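Local coordinates for chorismate mutase (Burkholderia thailandensis, PDB 6CNZ), which catalyses the conversion of chorismate to prephenate in an all-helical subunit that pairs with a second copy, at residues 15-20 with 140-145; 35-40 with 104-109; 74-79 with 121-126. One frame throughout, in Å; residues are numbered along the deposited sequence.

Contact 1: 15-20 with 140-145; sequences TALTNL and SRLARS
L17 reaches across to R141, L142 and S145 where two helices of the all-α chorismate mutase fold, 15-29 and 138-153, pass each other. The axes of the two short segments come within 9.4 Å and run in broadly the same direction, 47° apart, and L17 carries most of the contact between them. Its CB lies 3.9 Å from S145 OG. From there CG is set anti to the carbonyl carbon (chi1 -72°), and the two methyls part company. CD1 ends against the backbone, 3.7 Å from L142 N and equally near R141 CB, with the L17 and R141 side chains crossing at about a right angle. CD2 is turned to L142, 4.5 Å from its CD1, a looser apolar approach. Outside the pair, L17 and A16 also lean on V129 of helix 107-129, and T18 packs on N19 of the second subunit. No hydrogen bond spans the segments. The T18 and S145 hydroxyls each bond within their own part of the chain: that of T18 is hydrogen-bonded to D14 O, while S145 OG donates back along its own helix to R141 O at 3.3 Å, from above that carbonyl's plane.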
loop_
_atom_site.group_PDB
_atom_site.type_symbol
_atom_site.label_atom_id
_atom_site.label_comp_id
_atom_site.label_asym_id
_atom_site.label_seq_id
_atom_site.Cartn_x
_atom_site.Cartn_y
_atom_site.Cartn_z
ATOM N N THR A 15 -11.035 -1.088 13.133
ATOM C CA THR A 15 -10.555 -0.615 11.847
ATOM C C THR A 15 -9.378 0.336 12.009
ATOM O O THR A 15 -8.523 0.409 11.121
ATOM C CB THR A 15 -11.682 0.056 11.073
ATOM O OG1 THR A 15 -12.105 1.223 11.780
ATOM C CG2 THR A 15 -12.860 -0.901 10.918
ATOM N N ALA A 16 -9.297 1.048 13.136
ATOM C CA ALA A 16 -8.165 1.950 13.340
ATOM C C ALA A 16 -6.852 1.187 13.274
ATOM O O ALA A 16 -5.927 1.574 12.545
ATOM C CB ALA A 16 -8.299 2.680 14.674
ATOM N N LEU A 17 -6.769 0.073 14.010
ATOM C CA LEU A 17 -5.584 -0.774 13.958
ATOM C C LEU A 17 -5.360 -1.340 12.563
ATOM O O LEU A 17 -4.226 -1.371 12.078
ATOM C CB LEU A 17 -5.712 -1.917 14.964
ATOM C CG LEU A 17 -5.595 -1.569 16.438
ATOM C CD1 LEU A 17 -5.877 -2.831 17.258
ATOM C CD2 LEU A 17 -4.212 -1.044 16.713
ATOM N N THR A 18 -6.427 -1.825 11.921
ATOM C CA THR A 18 -6.306 -2.426 10.597
ATOM C C THR A 18 -5.725 -1.446 9.589
ATOM O O THR A 18 -4.864 -1.807 8.773
ATOM C CB THR A 18 -7.684 -2.906 10.134
ATOM O OG1 THR A 18 -8.296 -3.684 11.167
ATOM C CG2 THR A 18 -7.554 -3.758 8.880
ATOM N N ASN A 19 -6.189 -0.196 9.625
ATOM C CA ASN A 19 -5.667 0.820 8.716
ATOM C C ASN A 19 -4.213 1.135 9.025
ATOM O O ASN A 19 -3.399 1.310 8.107
ATOM C CB ASN A 19 -6.527 2.074 8.799
ATOM C CG ASN A 19 -7.702 2.033 7.831
ATOM O OD1 ASN A 19 -7.667 1.315 6.834
ATOM N ND2 ASN A 19 -8.722 2.829 8.099
ATOM N N LEU A 20 -3.866 1.166 10.315
ATOM C CA LEU A 20 -2.484 1.418 10.722
ATOM C C LEU A 20 -1.543 0.337 10.189
ATOM O O LEU A 20 -0.473 0.639 9.647
ATOM C CB LEU A 20 -2.399 1.496 12.255
ATOM C CG LEU A 20 -1.052 1.944 12.820
ATOM C CD1 LEU A 20 -0.732 3.355 12.322
ATOM C CD2 LEU A 20 -1.040 1.900 14.337
ATOM N N SER A 140 -3.296 -7.890 21.864
ATOM C CA SER A 140 -3.837 -9.035 21.131
ATOM C C SER A 140 -4.604 -8.594 19.884
ATOM O O SER A 140 -4.552 -9.268 18.851
ATOM C CB SER A 140 -4.739 -9.872 22.028
ATOM O OG SER A 140 -5.865 -9.115 22.398
ATOM N N ARG A 141 -5.347 -7.489 19.971
ATOM C CA ARG A 141 -6.029 -6.975 18.792
ATOM C C ARG A 141 -5.030 -6.557 17.711
ATOM O O ARG A 141 -5.200 -6.900 16.535
ATOM C CB ARG A 141 -6.950 -5.832 19.208
ATOM C CG ARG A 141 -8.057 -6.334 20.148
ATOM C CD ARG A 141 -8.844 -5.193 20.777
ATOM N NE ARG A 141 -9.380 -4.278 19.778
ATOM C CZ ARG A 141 -9.952 -3.113 20.063
ATOM N NH1 ARG A 141 -10.067 -2.715 21.323
ATOM N NH2 ARG A 141 -10.404 -2.340 19.085
ATOM N N LEU A 142 -3.953 -5.871 18.100
ATOM C CA LEU A 142 -2.889 -5.539 17.150
ATOM C C LEU A 142 -2.283 -6.800 16.530
ATOM O O LEU A 142 -2.151 -6.906 15.300
ATOM C CB LEU A 142 -1.807 -4.716 17.846
ATOM C CG LEU A 142 -0.535 -4.500 17.013
ATOM C CD1 LEU A 142 -0.845 -3.810 15.673
ATOM C CD2 LEU A 142 0.499 -3.709 17.806
ATOM N N ALA A 143 -1.913 -7.775 17.371
ATOM C CA ALA A 143 -1.306 -9.001 16.860
ATOM C C ALA A 143 -2.242 -9.720 15.903
ATOM O O ALA A 143 -1.786 -10.335 14.929
ATOM C CB ALA A 143 -0.922 -9.917 18.028
ATOM N N ARG A 144 -3.551 -9.638 16.163
ATOM C CA ARG A 144 -4.544 -10.235 15.282
ATOM C C ARG A 144 -4.595 -9.519 13.929
ATOM O O ARG A 144 -4.695 -10.173 12.884
ATOM C CB ARG A 144 -5.912 -10.213 15.967
ATOM C CG ARG A 144 -7.070 -10.728 15.119
ATOM C CD ARG A 144 -6.767 -12.126 14.589
ATOM N NE ARG A 144 -7.745 -12.595 13.606
ATOM C CZ ARG A 144 -8.918 -13.124 13.929
ATOM N NH1 ARG A 144 -9.752 -13.532 12.982
ATOM N NH2 ARG A 144 -9.254 -13.240 15.206
ATOM N N SER A 145 -4.552 -8.179 13.929
ATOM C CA SER A 145 -4.523 -7.441 12.665
ATOM C C SER A 145 -3.264 -7.762 11.873
ATOM O O SER A 145 -3.312 -7.915 10.650
ATOM C CB SER A 145 -4.601 -5.932 12.912
ATOM O OG SER A 145 -5.778 -5.588 13.613
#

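Contact 2: 35-40 with 104-109; sequences AHWKWI and APDLAT
A104 CB sits over one face of the H36 imidazole, 3.8 Å from the ring centroid and 16° off the normal, a CH-pi contact. The same methyl also meets I40 CD1 at 3.7 Å and the backbone of W37, so it touches three residues of helix 31-41. W37 takes the next part of the incoming chain. Its CG is anti to the backbone N (chi1 -172°), and the indole's five-membered ring receives L107 CB over its face, 3.7 Å from the centroid. Further along L107, CD2 reaches W37 CE3 at 3.6 Å; the two side chains cross at about a right angle. W37 CD1 lies 3.6 Å from P105 O, an oblique approach.

L107 is the first residue of helix 107-129, and the cap in front of it helps define how the helix starts. D106 is the N-cap, and its OD2 accepts from T109 N at 2.6 Å, the classic capping bond to the third residue of the helix. T109 OG1 donates to D106 OD2 as well, at 2.7 Å, from the opposite face of the carboxylate plane, so two bonds grip one oxygen. H36 NE2 makes a weak hydrogen bond to G102 O. P105, whose CD is near H36 ND1, packs on S110 of the second subunit, and a bound nitrate, probably from the crystallisation liquor, lies about 4 Å from the L107 side chain.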
loop_
_atom_site.group_PDB
_atom_site.type_symbol
_atom_site.label_atom_id
_atom_site.label_comp_id
_atom_site.label_asym_id
_atom_site.label_seq_id
_atom_site.Cartn_x
_atom_site.Cartn_y
_atom_site.Cartn_z
ATOM N N ALA A 35 16.386 0.386 -1.048
ATOM C CA ALA A 35 17.559 -0.479 -1.015
ATOM C C ALA A 35 18.153 -0.634 -2.403
ATOM O O ALA A 35 19.372 -0.524 -2.585
ATOM C CB ALA A 35 17.188 -1.852 -0.443
ATOM N N HIS A 36 17.298 -0.909 -3.390
ATOM C CA HIS A 36 17.740 -1.076 -4.773
ATOM C C HIS A 36 18.496 0.166 -5.267
ATOM O O HIS A 36 19.593 0.064 -5.830
ATOM C CB HIS A 36 16.506 -1.388 -5.635
ATOM C CG HIS A 36 16.802 -1.828 -7.039
ATOM N ND1 HIS A 36 15.805 -2.227 -7.910
ATOM C CD2 HIS A 36 17.964 -1.931 -7.729
ATOM C CE1 HIS A 36 16.339 -2.539 -9.079
ATOM N NE2 HIS A 36 17.646 -2.368 -8.995
ATOM N N TRP A 37 17.943 1.353 -5.033
ATOM C CA TRP A 37 18.651 2.576 -5.418
ATOM C C TRP A 37 19.996 2.708 -4.697
ATOM O O TRP A 37 21.015 3.049 -5.317
ATOM C CB TRP A 37 17.769 3.791 -5.137
ATOM C CG TRP A 37 18.337 5.053 -5.663
ATOM C CD1 TRP A 37 18.139 5.588 -6.914
ATOM C CD2 TRP A 37 19.214 5.957 -4.972
ATOM N NE1 TRP A 37 18.826 6.771 -7.028
ATOM C CE2 TRP A 37 19.496 7.020 -5.857
ATOM C CE3 TRP A 37 19.786 5.971 -3.697
ATOM C CZ2 TRP A 37 20.333 8.088 -5.506
ATOM C CZ3 TRP A 37 20.620 7.045 -3.343
ATOM C CH2 TRP A 37 20.882 8.083 -4.246
ATOM N N LYS A 38 20.024 2.425 -3.391
ATOM C CA LYS A 38 21.276 2.529 -2.625
ATOM C C LYS A 38 22.298 1.476 -3.042
ATOM O O LYS A 38 23.506 1.744 -3.014
ATOM C CB LYS A 38 20.972 2.421 -1.131
ATOM C CG LYS A 38 20.220 3.647 -0.587
ATOM C CD LYS A 38 19.966 3.526 0.913
ATOM C CE LYS A 38 19.599 4.874 1.551
ATOM N NZ LYS A 38 18.792 4.674 2.802
ATOM N N TRP A 39 21.831 0.288 -3.450
ATOM C CA TRP A 39 22.722 -0.765 -3.931
ATOM C C TRP A 39 23.453 -0.341 -5.201
ATOM O O TRP A 39 24.648 -0.636 -5.378
ATOM C CB TRP A 39 21.910 -2.039 -4.192
ATOM C CG TRP A 39 22.712 -3.200 -4.748
ATOM C CD1 TRP A 39 22.850 -3.550 -6.058
ATOM C CD2 TRP A 39 23.491 -4.143 -3.994
ATOM N NE1 TRP A 39 23.642 -4.670 -6.167
ATOM C CE2 TRP A 39 24.053 -5.049 -4.915
ATOM C CE3 TRP A 39 23.734 -4.329 -2.622
ATOM C CZ2 TRP A 39 24.868 -6.118 -4.516
ATOM C CZ3 TRP A 39 24.548 -5.400 -2.219
ATOM C CH2 TRP A 39 25.097 -6.281 -3.166
ATOM N N ILE A 40 22.748 0.338 -6.105
ATOM C CA ILE A 40 23.394 0.817 -7.329
ATOM C C ILE A 40 24.312 1.998 -7.022
ATOM O O ILE A 40 25.446 2.071 -7.514
ATOM C CB ILE A 40 22.329 1.172 -8.379
ATOM C CG1 ILE A 40 21.612 -0.101 -8.824
ATOM C CG2 ILE A 40 22.960 1.941 -9.602
ATOM C CD1 ILE A 40 20.509 0.148 -9.842
ATOM N N ALA A 104 16.955 0.851 -10.907
ATOM C CA ALA A 104 16.270 1.213 -9.673
ATOM C C ALA A 104 15.349 2.411 -9.910
ATOM O O ALA A 104 15.719 3.343 -10.621
ATOM C CB ALA A 104 17.280 1.543 -8.572
ATOM N N PRO A 105 14.154 2.418 -9.328
ATOM C CA PRO A 105 13.331 3.636 -9.369
ATOM C C PRO A 105 14.075 4.806 -8.737
ATOM O O PRO A 105 14.773 4.657 -7.730
ATOM C CB PRO A 105 12.084 3.262 -8.556
ATOM C CG PRO A 105 12.100 1.753 -8.440
ATOM C CD PRO A 105 13.523 1.316 -8.574
ATOM N N ASP A 106 13.936 5.974 -9.342
ATOM C CA ASP A 106 14.624 7.155 -8.835
ATOM C C ASP A 106 14.189 7.477 -7.407
ATOM O O ASP A 106 13.000 7.672 -7.133
ATOM C CB ASP A 106 14.355 8.347 -9.742
ATOM C CG ASP A 106 15.084 9.597 -9.277
ATOM O OD1 ASP A 106 16.330 9.599 -9.315
ATOM O OD2 ASP A 106 14.415 10.566 -8.861
ATOM N N LEU A 107 15.163 7.564 -6.496
ATOM C CA LEU A 107 14.830 7.808 -5.101
ATOM C C LEU A 107 14.149 9.167 -4.923
ATOM O O LEU A 107 13.151 9.278 -4.203
ATOM C CB LEU A 107 16.089 7.711 -4.246
ATOM C CG LEU A 107 15.880 7.879 -2.746
ATOM C CD1 LEU A 107 14.972 6.760 -2.233
ATOM C CD2 LEU A 107 17.210 7.877 -2.012
ATOM N N ALA A 108 14.645 10.201 -5.608
ATOM C CA ALA A 108 14.179 11.563 -5.344
ATOM C C ALA A 108 12.797 11.820 -5.937
ATOM O O ALA A 108 11.959 12.471 -5.306
ATOM C CB ALA A 108 15.187 12.584 -5.895
ATOM N N THR A 109 12.549 11.367 -7.164
ATOM C CA THR A 109 11.307 11.732 -7.834
ATOM C C THR A 109 10.274 10.617 -7.821
ATOM O O THR A 109 9.093 10.884 -8.077
ATOM C CB THR A 109 11.566 12.164 -9.293
ATOM O OG1 THR A 109 12.065 11.060 -10.061
ATOM C CG2 THR A 109 12.573 13.319 -9.355
#

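Contact 3: 74-79 with 121-126; sequences TFFDDQ and SLIAAL
L122 is the first residue of segment 121-126 to touch segment 74-79, and it meets two phenylalanines with different atoms. Its CB is 3.7 Å from F76 CZ, while CD2 approaches the F75 ring at the edge, near its plane, 4.3 Å from F75 CE2. One residue on, I123 offers CG1 to F76 CE1 at 3.8 Å, its side chain crossing that of F76 at about a right angle. The tip of F76 is thus met by adjacent residues of one helix turn.

After a turn, L126 returns to the interface and takes F75. Its CD1 stands over one face of the ring, 3.9 Å from the centroid, a CH-pi contact, and its CD2 sits 3.7 Å from F75 CB, so the two methyls span the ring and its stem. F75 CG is anti to the backbone N (chi1 178°), which sends it out toward the leucine. The opposite face is occupied from within segment 74-79: Q79 NE2 lies 3.3 Å above the ring plane, over its centre. That nitrogen is held by a fairly straight bond to F75 O (2.9 Å, 163°) and by a second one to A166 O, so the buried NE2 has two acceptors, which restrain the amide's rotation. F75 O in turn takes Q79 N from the opposite face of its carbonyl plane.

The segment axes stay 11.7 Å apart and their N-to-C directions differ by 131°, nearer antiparallel than parallel, a separation bridged by large side chains. Around this buried meeting of helices 69-96 and 107-129, F76 also touches L55 and V58 of helix 48-64, F75 rests on L20 and L122 on L23 of helix 15-29, and A124 and A125 pack on L152 of the second subunit.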
loop_
_atom_site.group_PDB
_atom_site.type_symbol
_atom_site.label_atom_id
_atom_site.label_comp_id
_atom_site.label_asym_id
_atom_site.label_seq_id
_atom_site.Cartn_x
_atom_site.Cartn_y
_atom_site.Cartn_z
ATOM N N THR A 74 8.498 7.938 18.711
ATOM C CA THR A 74 8.858 6.541 18.918
ATOM C C THR A 74 8.329 5.659 17.794
ATOM O O THR A 74 9.056 4.807 17.274
ATOM C CB THR A 74 8.316 6.059 20.263
ATOM O OG1 THR A 74 8.981 6.761 21.305
ATOM C CG2 THR A 74 8.565 4.565 20.433
ATOM N N PHE A 75 7.064 5.859 17.402
ATOM C CA PHE A 75 6.501 5.083 16.305
ATOM C C PHE A 75 7.323 5.257 15.035
ATOM O O PHE A 75 7.524 4.295 14.283
ATOM C CB PHE A 75 5.047 5.481 16.066
ATOM C CG PHE A 75 4.384 4.751 14.913
ATOM C CD1 PHE A 75 3.944 3.442 15.062
ATOM C CD2 PHE A 75 4.187 5.383 13.696
ATOM C CE1 PHE A 75 3.325 2.769 14.018
ATOM C CE2 PHE A 75 3.563 4.722 12.638
ATOM C CZ PHE A 75 3.129 3.408 12.799
ATOM N N PHE A 76 7.832 6.468 14.787
ATOM C CA PHE A 76 8.612 6.644 13.568
ATOM C C PHE A 76 10.056 6.197 13.749
ATOM O O PHE A 76 10.665 5.729 12.779
ATOM C CB PHE A 76 8.506 8.086 13.052
ATOM C CG PHE A 76 7.322 8.295 12.132
ATOM C CD1 PHE A 76 6.046 8.520 12.647
ATOM C CD2 PHE A 76 7.471 8.220 10.755
ATOM C CE1 PHE A 76 4.950 8.693 11.804
ATOM C CE2 PHE A 76 6.372 8.393 9.905
ATOM C CZ PHE A 76 5.111 8.630 10.435
ATOM N N ASP A 77 10.597 6.250 14.974
ATOM C CA ASP A 77 11.821 5.499 15.260
ATOM C C ASP A 77 11.701 4.057 14.782
ATOM O O ASP A 77 12.614 3.528 14.133
ATOM C CB ASP A 77 12.137 5.508 16.757
ATOM C CG ASP A 77 12.827 6.783 17.213
ATOM O OD1 ASP A 77 13.414 7.500 16.368
ATOM O OD2 ASP A 77 12.785 7.066 18.434
ATOM N N ASP A 78 10.555 3.421 15.076
ATOM C CA ASP A 78 10.316 2.036 14.670
ATOM C C ASP A 78 10.154 1.890 13.155
ATOM O O ASP A 78 10.540 0.856 12.597
ATOM C CB ASP A 78 9.080 1.473 15.378
ATOM C CG ASP A 78 9.320 1.226 16.868
ATOM O OD1 ASP A 78 10.485 1.058 17.277
ATOM O OD2 ASP A 78 8.335 1.166 17.623
ATOM N N GLN A 79 9.551 2.879 12.478
ATOM C CA GLN A 79 9.439 2.803 11.013
ATOM C C GLN A 79 10.815 2.813 10.369
ATOM O O GLN A 79 11.096 2.023 9.456
ATOM C CB GLN A 79 8.600 3.960 10.448
ATOM C CG GLN A 79 7.173 4.081 11.028
ATOM C CD GLN A 79 6.485 2.739 11.213
ATOM O OE1 GLN A 79 6.110 2.076 10.238
ATOM N NE2 GLN A 79 6.306 2.330 12.476
ATOM N N SER A 121 -0.281 10.186 6.378
ATOM C CA SER A 121 -1.299 9.144 6.557
ATOM C C SER A 121 -1.043 8.345 7.829
ATOM O O SER A 121 -1.978 8.027 8.573
ATOM C CB SER A 121 -1.326 8.201 5.351
ATOM O OG SER A 121 -1.424 8.918 4.141
ATOM N N LEU A 122 0.219 8.017 8.091
ATOM C CA LEU A 122 0.565 7.288 9.305
ATOM C C LEU A 122 0.278 8.109 10.549
ATOM O O LEU A 122 -0.219 7.574 11.549
ATOM C CB LEU A 122 2.032 6.886 9.261
ATOM C CG LEU A 122 2.258 5.678 8.353
ATOM C CD1 LEU A 122 3.744 5.368 8.242
ATOM C CD2 LEU A 122 1.502 4.473 8.910
ATOM N N ILE A 123 0.585 9.409 10.517
ATOM C CA ILE A 123 0.319 10.229 11.696
ATOM C C ILE A 123 -1.176 10.308 11.955
ATOM O O ILE A 123 -1.623 10.195 13.099
ATOM C CB ILE A 123 0.950 11.625 11.550
ATOM C CG1 ILE A 123 2.464 11.498 11.631
ATOM C CG2 ILE A 123 0.451 12.562 12.639
ATOM C CD1 ILE A 123 3.161 12.818 11.746
ATOM N N ALA A 124 -1.976 10.469 10.899
ATOM C CA ALA A 124 -3.425 10.474 11.071
ATOM C C ALA A 124 -3.941 9.103 11.508
ATOM O O ALA A 124 -4.872 9.012 12.320
ATOM C CB ALA A 124 -4.102 10.919 9.775
ATOM N N ALA A 125 -3.353 8.025 10.979
ATOM C CA ALA A 125 -3.772 6.691 11.396
ATOM C C ALA A 125 -3.410 6.433 12.853
ATOM O O ALA A 125 -4.196 5.835 13.592
ATOM C CB ALA A 125 -3.139 5.623 10.499
ATOM N N LEU A 126 -2.221 6.876 13.278
ATOM C CA LEU A 126 -1.813 6.712 14.670
ATOM C C LEU A 126 -2.750 7.462 15.611
ATOM O O LEU A 126 -3.083 6.966 16.696
ATOM C CB LEU A 126 -0.374 7.203 14.840
ATOM C CG LEU A 126 0.471 6.684 16.010
ATOM C CD1 LEU A 126 0.642 5.163 15.939
ATOM C CD2 LEU A 126 1.828 7.370 15.986
#

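Overall arrangement
The six segments come along the chain as 15-20, 35-40, 74-79, 104-109, 121-126 and 140-145, so contact 1 brackets the other two, and contacts 2 and 3 interleave. Contacts 1 and 3 are neighbours, centres about 14 Å apart, joined through L20, whose CD1 packs on F75, L122, A125 and L126. Contact 2 lies on the other side of the chain's centre from contact 1, about 31 Å away, and about 23 Å from contact 3, centre to centre; contacts 2 and 3 both use helix 107-129, contact 2 at its start and contact 3 further along. The C138-C171 disulfide ties helix 138-153 to the C-terminal end. All three contacts have residues that pack on the second subunit.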